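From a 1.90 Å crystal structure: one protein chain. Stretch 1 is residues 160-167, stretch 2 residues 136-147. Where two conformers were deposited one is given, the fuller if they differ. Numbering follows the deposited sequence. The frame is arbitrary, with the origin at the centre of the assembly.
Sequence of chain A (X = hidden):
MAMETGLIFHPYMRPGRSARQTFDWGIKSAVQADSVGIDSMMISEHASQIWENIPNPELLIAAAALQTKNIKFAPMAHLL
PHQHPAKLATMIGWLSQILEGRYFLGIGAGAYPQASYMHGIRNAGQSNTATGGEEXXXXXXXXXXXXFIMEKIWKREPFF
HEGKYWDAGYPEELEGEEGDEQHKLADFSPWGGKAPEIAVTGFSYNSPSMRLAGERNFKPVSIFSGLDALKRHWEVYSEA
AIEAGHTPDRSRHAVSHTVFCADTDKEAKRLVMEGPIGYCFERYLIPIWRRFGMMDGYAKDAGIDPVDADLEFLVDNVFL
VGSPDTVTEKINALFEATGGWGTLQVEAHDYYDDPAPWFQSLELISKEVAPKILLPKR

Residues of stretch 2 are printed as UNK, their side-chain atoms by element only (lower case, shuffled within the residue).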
# COMPACT_ATOMS: atom_id res chain seq x y z
N PHE A 160 1.71 -15.02 -21.64
CA PHE A 160 0.76 -15.50 -20.66
C PHE A 160 1.34 -16.74 -20.03
O PHE A 160 1.96 -17.55 -20.71
CB PHE A 160 -0.62 -15.79 -21.27
CG PHE A 160 -1.69 -15.96 -20.23
CD1 PHE A 160 -2.33 -14.85 -19.69
CD2 PHE A 160 -2.05 -17.22 -19.78
CE1 PHE A 160 -3.31 -14.99 -18.72
CE2 PHE A 160 -3.03 -17.38 -18.80
CZ PHE A 160 -3.66 -16.26 -18.27
N HIS A 161 1.16 -16.88 -18.71
CA HIS A 161 1.79 -17.96 -17.99
C HIS A 161 0.74 -18.70 -17.19
O HIS A 161 0.02 -18.11 -16.40
CB HIS A 161 2.88 -17.41 -17.05
CG HIS A 161 3.52 -18.45 -16.19
ND1 HIS A 161 4.59 -19.21 -16.61
CD2 HIS A 161 3.22 -18.87 -14.94
CE1 HIS A 161 4.93 -20.05 -15.65
NE2 HIS A 161 4.11 -19.87 -14.63
N GLU A 162 0.64 -20.01 -17.43
CA GLU A 162 -0.27 -20.87 -16.69
C GLU A 162 0.58 -21.70 -15.76
O GLU A 162 1.12 -22.73 -16.16
CB GLU A 162 -1.04 -21.78 -17.65
CG GLU A 162 -2.16 -21.08 -18.39
CD GLU A 162 -2.98 -22.04 -19.25
OE1 GLU A 162 -3.74 -22.86 -18.70
OE2 GLU A 162 -2.87 -21.95 -20.49
N GLY A 163 0.75 -21.25 -14.52
CA GLY A 163 1.71 -21.87 -13.65
C GLY A 163 1.09 -22.85 -12.68
O GLY A 163 -0.12 -23.08 -12.71
N LYS A 164 1.92 -23.40 -11.80
CA LYS A 164 1.44 -24.31 -10.77
C LYS A 164 0.65 -23.54 -9.70
O LYS A 164 -0.30 -24.07 -9.10
CB LYS A 164 2.61 -25.05 -10.12
CG LYS A 164 2.19 -26.33 -9.40
CD LYS A 164 3.26 -26.85 -8.46
CE LYS A 164 2.70 -27.98 -7.61
NZ LYS A 164 3.74 -28.52 -6.69
N TYR A 165 1.04 -22.29 -9.48
CA TYR A 165 0.47 -21.52 -8.38
C TYR A 165 -0.36 -20.32 -8.83
O TYR A 165 -1.32 -19.94 -8.15
CB TYR A 165 1.59 -21.09 -7.42
CG TYR A 165 2.30 -22.27 -6.79
CD1 TYR A 165 1.65 -23.07 -5.85
CD2 TYR A 165 3.62 -22.59 -7.13
CE1 TYR A 165 2.28 -24.15 -5.27
CE2 TYR A 165 4.26 -23.69 -6.55
CZ TYR A 165 3.58 -24.45 -5.62
OH TYR A 165 4.16 -25.54 -5.01
N TRP A 166 0.03 -19.71 -9.95
CA TRP A 166 -0.74 -18.58 -10.47
C TRP A 166 -0.90 -18.60 -11.98
O TRP A 166 -0.04 -19.11 -12.69
CB TRP A 166 -0.07 -17.24 -10.14
CG TRP A 166 0.09 -16.98 -8.68
CD1 TRP A 166 -0.86 -16.49 -7.83
CD2 TRP A 166 1.28 -17.18 -7.90
NE1 TRP A 166 -0.33 -16.37 -6.57
CE2 TRP A 166 0.98 -16.76 -6.58
CE3 TRP A 166 2.57 -17.64 -8.20
CZ2 TRP A 166 1.91 -16.81 -5.54
CZ3 TRP A 166 3.52 -17.68 -7.14
CH2 TRP A 166 3.17 -17.27 -5.84
N ASP A 167 -1.97 -17.97 -12.46
CA ASP A 167 -2.03 -17.53 -13.85
C ASP A 167 -1.74 -16.03 -13.91
O ASP A 167 -2.25 -15.27 -13.10
CB ASP A 167 -3.42 -17.80 -14.43
CG ASP A 167 -3.75 -19.28 -14.46
OD1 ASP A 167 -2.83 -20.08 -14.68
OD2 ASP A 167 -4.92 -19.62 -14.24
N UNK A 136 0.78 -31.08 -1.02
CA UNK A 136 1.17 -29.88 -0.28
C UNK A 136 1.85 -28.88 -1.21
O UNK A 136 2.44 -29.25 -2.23
c UNK A 136 1.90 -29.31 2.07
o UNK A 136 1.99 -31.58 1.27
c UNK A 136 2.15 -30.21 0.87
N UNK A 137 1.76 -27.60 -0.85
CA UNK A 137 2.41 -26.53 -1.59
C UNK A 137 3.83 -26.28 -1.07
O UNK A 137 4.10 -26.44 0.12
c UNK A 137 1.57 -25.24 -1.49
c UNK A 137 -2.12 -24.29 -2.03
c UNK A 137 -0.60 -24.10 -2.03
n UNK A 137 -2.84 -23.03 -2.36
c UNK A 137 0.11 -25.43 -1.84
N UNK A 138 4.73 -25.87 -1.95
CA UNK A 138 6.10 -25.60 -1.54
C UNK A 138 6.42 -24.10 -1.61
O UNK A 138 6.43 -23.51 -2.69
n UNK A 138 8.98 -27.12 -1.17
o UNK A 138 9.18 -25.26 -2.41
c UNK A 138 8.50 -26.20 -2.00
c UNK A 138 7.07 -26.37 -2.43
N UNK A 139 6.71 -23.50 -0.46
CA UNK A 139 6.92 -22.04 -0.39
C UNK A 139 8.06 -21.56 -1.29
O UNK A 139 7.90 -20.56 -1.97
c UNK A 139 7.12 -21.55 1.05
c UNK A 139 6.31 -21.52 3.42
c UNK A 139 4.82 -20.62 1.63
c UNK A 139 5.90 -21.65 1.97
N UNK A 140 9.18 -22.27 -1.32
CA UNK A 140 10.32 -21.86 -2.18
C UNK A 140 10.01 -21.93 -3.68
O UNK A 140 10.47 -21.07 -4.45
o UNK A 140 12.10 -21.14 0.00
c UNK A 140 12.13 -22.30 -0.45
n UNK A 140 12.63 -23.31 0.24
c UNK A 140 11.59 -22.64 -1.83
N UNK A 141 9.25 -22.94 -4.09
CA UNK A 141 8.78 -23.04 -5.47
C UNK A 141 7.83 -21.88 -5.80
O UNK A 141 7.88 -21.31 -6.89
o UNK A 141 10.18 -25.43 -5.78
c UNK A 141 8.94 -25.58 -5.67
o UNK A 141 8.40 -26.70 -5.55
c UNK A 141 8.03 -24.35 -5.71
N UNK A 142 6.96 -21.55 -4.84
CA UNK A 142 6.10 -20.35 -4.94
C UNK A 142 6.92 -19.08 -5.15
O UNK A 142 6.60 -18.28 -6.04
c UNK A 142 1.74 -20.27 -2.94
c UNK A 142 5.15 -20.24 -3.75
c UNK A 142 4.17 -21.38 -3.70
s UNK A 142 3.03 -21.36 -2.32
N UNK A 143 7.99 -18.90 -4.37
CA UNK A 143 8.89 -17.75 -4.55
C UNK A 143 9.47 -17.69 -5.96
O UNK A 143 9.49 -16.63 -6.59
c UNK A 143 10.03 -17.68 -3.48
c UNK A 143 9.47 -17.46 -2.08
c UNK A 143 11.08 -16.63 -3.82
N UNK A 144 9.92 -18.84 -6.47
CA UNK A 144 10.51 -18.93 -7.81
C UNK A 144 9.52 -18.55 -8.92
O UNK A 144 9.86 -17.80 -9.83
c UNK A 144 12.25 -20.43 -8.96
n UNK A 144 11.39 -24.15 -8.08
n UNK A 144 12.45 -24.01 -6.05
c UNK A 144 12.78 -21.86 -9.02
c UNK A 144 11.04 -20.35 -8.05
n UNK A 144 12.92 -22.46 -7.69
c UNK A 144 12.25 -23.54 -7.27
N UNK A 145 8.31 -19.09 -8.86
CA UNK A 145 7.31 -18.83 -9.89
C UNK A 145 6.88 -17.36 -9.84
O UNK A 145 6.73 -16.73 -10.88
o UNK A 145 4.09 -21.74 -10.36
c UNK A 145 3.88 -20.58 -10.72
c UNK A 145 6.09 -19.76 -9.75
o UNK A 145 2.74 -20.18 -10.96
c UNK A 145 5.06 -19.63 -10.89
N UNK A 146 6.71 -16.82 -8.64
CA UNK A 146 6.32 -15.41 -8.53
C UNK A 146 7.39 -14.52 -9.16
O UNK A 146 7.09 -13.65 -9.97
o UNK A 146 6.07 -13.57 -7.00
c UNK A 146 6.07 -14.99 -7.07
N UNK A 147 8.64 -14.74 -8.80
CA UNK A 147 9.72 -13.91 -9.32
C UNK A 147 9.82 -14.04 -10.85
O UNK A 147 10.02 -13.06 -11.55
c UNK A 147 12.23 -12.09 -8.94
c UNK A 147 12.32 -13.60 -9.14
c UNK A 147 11.05 -14.31 -8.67
c UNK A 147 13.49 -14.18 -8.37
O HOH W 1 5.95 -26.90 -6.02

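Position 136 carries one carbon bearing an oxygen and a second carbon, a fork that identifies Thr-136; it points away from stretch 1 and is poorly ordered. At position 137 four carbons run in a row to a nitrogen: Lys-137. Its CB lies 4.0 Å from CE1 of Tyr-165, while the extended chain carries its amine away to a partner elsewhere in the structure.

Position 138 has two carbons, the second bearing one oxygen and one nitrogen, the amide of Asn-138. Its backbone N donates to Tyr-165 OH (3.1 Å, nearly straight). The short amide suits the N-cap: Asn-138 OD1 accepts from N of residue 141 at 2.9 Å, satisfying an amide that the first turn leaves free.

Four carbons forked at the second make position 139 Leu-139, pointing away from stretch 1. Position 140, again two carbons ending in oxygen and nitrogen, is Asn-140, exposed and beyond reach.

At 141 the second of two carbons bears two oxygens, a carboxylate: Asp-141. Its CB sits 3.9 Å from CE2 of Tyr-165, and its OD2 accepts from a water at 2.5 Å; that water also accepts from Lys-164 NZ (2.8 Å) and hydrogen-bonds Tyr-165 OH (2.5 Å).

Position 142 is an unbranched chain of two carbons, sulfur and carbon: Met-142. Its CG stands 3.4 Å from the centroid of the Tyr-165 ring, almost exactly on the ring normal, a CH-pi contact, with SD over the face as well. A slender, flexible thioether chain can lie across an aromatic face in this way.

One carbon carrying two others makes 143 Val-143, directed away. At 144 three carbons, a nitrogen and a carbon with two more nitrogens spell Arg-144; its NH2 forms a salt bridge with Asp-141 OD1 at 2.7 Å, one helical turn back.

Position 145 has three carbons, the third carrying two oxygens: Glu-145. Its extended chain reaches the loop, where OE2 accepts from Trp-166 N (2.9 Å) and Tyr-165 N (3.1 Å), and OE1 accepts a weak bond from Lys-164 N (3.1 Å). Gly-163 leaves room: a CB there would lie 2.0 Å from OE2.

At position 146 a single carbon leads to one oxygen: Ser-146, whose small CB lies 3.7 Å from CZ3 of Trp-166. Four carbons forked at the second make 147 Leu-147, buried but out of reach.

The contact thus joins a carboxylate gripping consecutive loop amides to Met-142 packed on Tyr-165, whose hydroxyl meets the start of the helix.

Stretch 2 (136-147) TKNLNDMVRESL
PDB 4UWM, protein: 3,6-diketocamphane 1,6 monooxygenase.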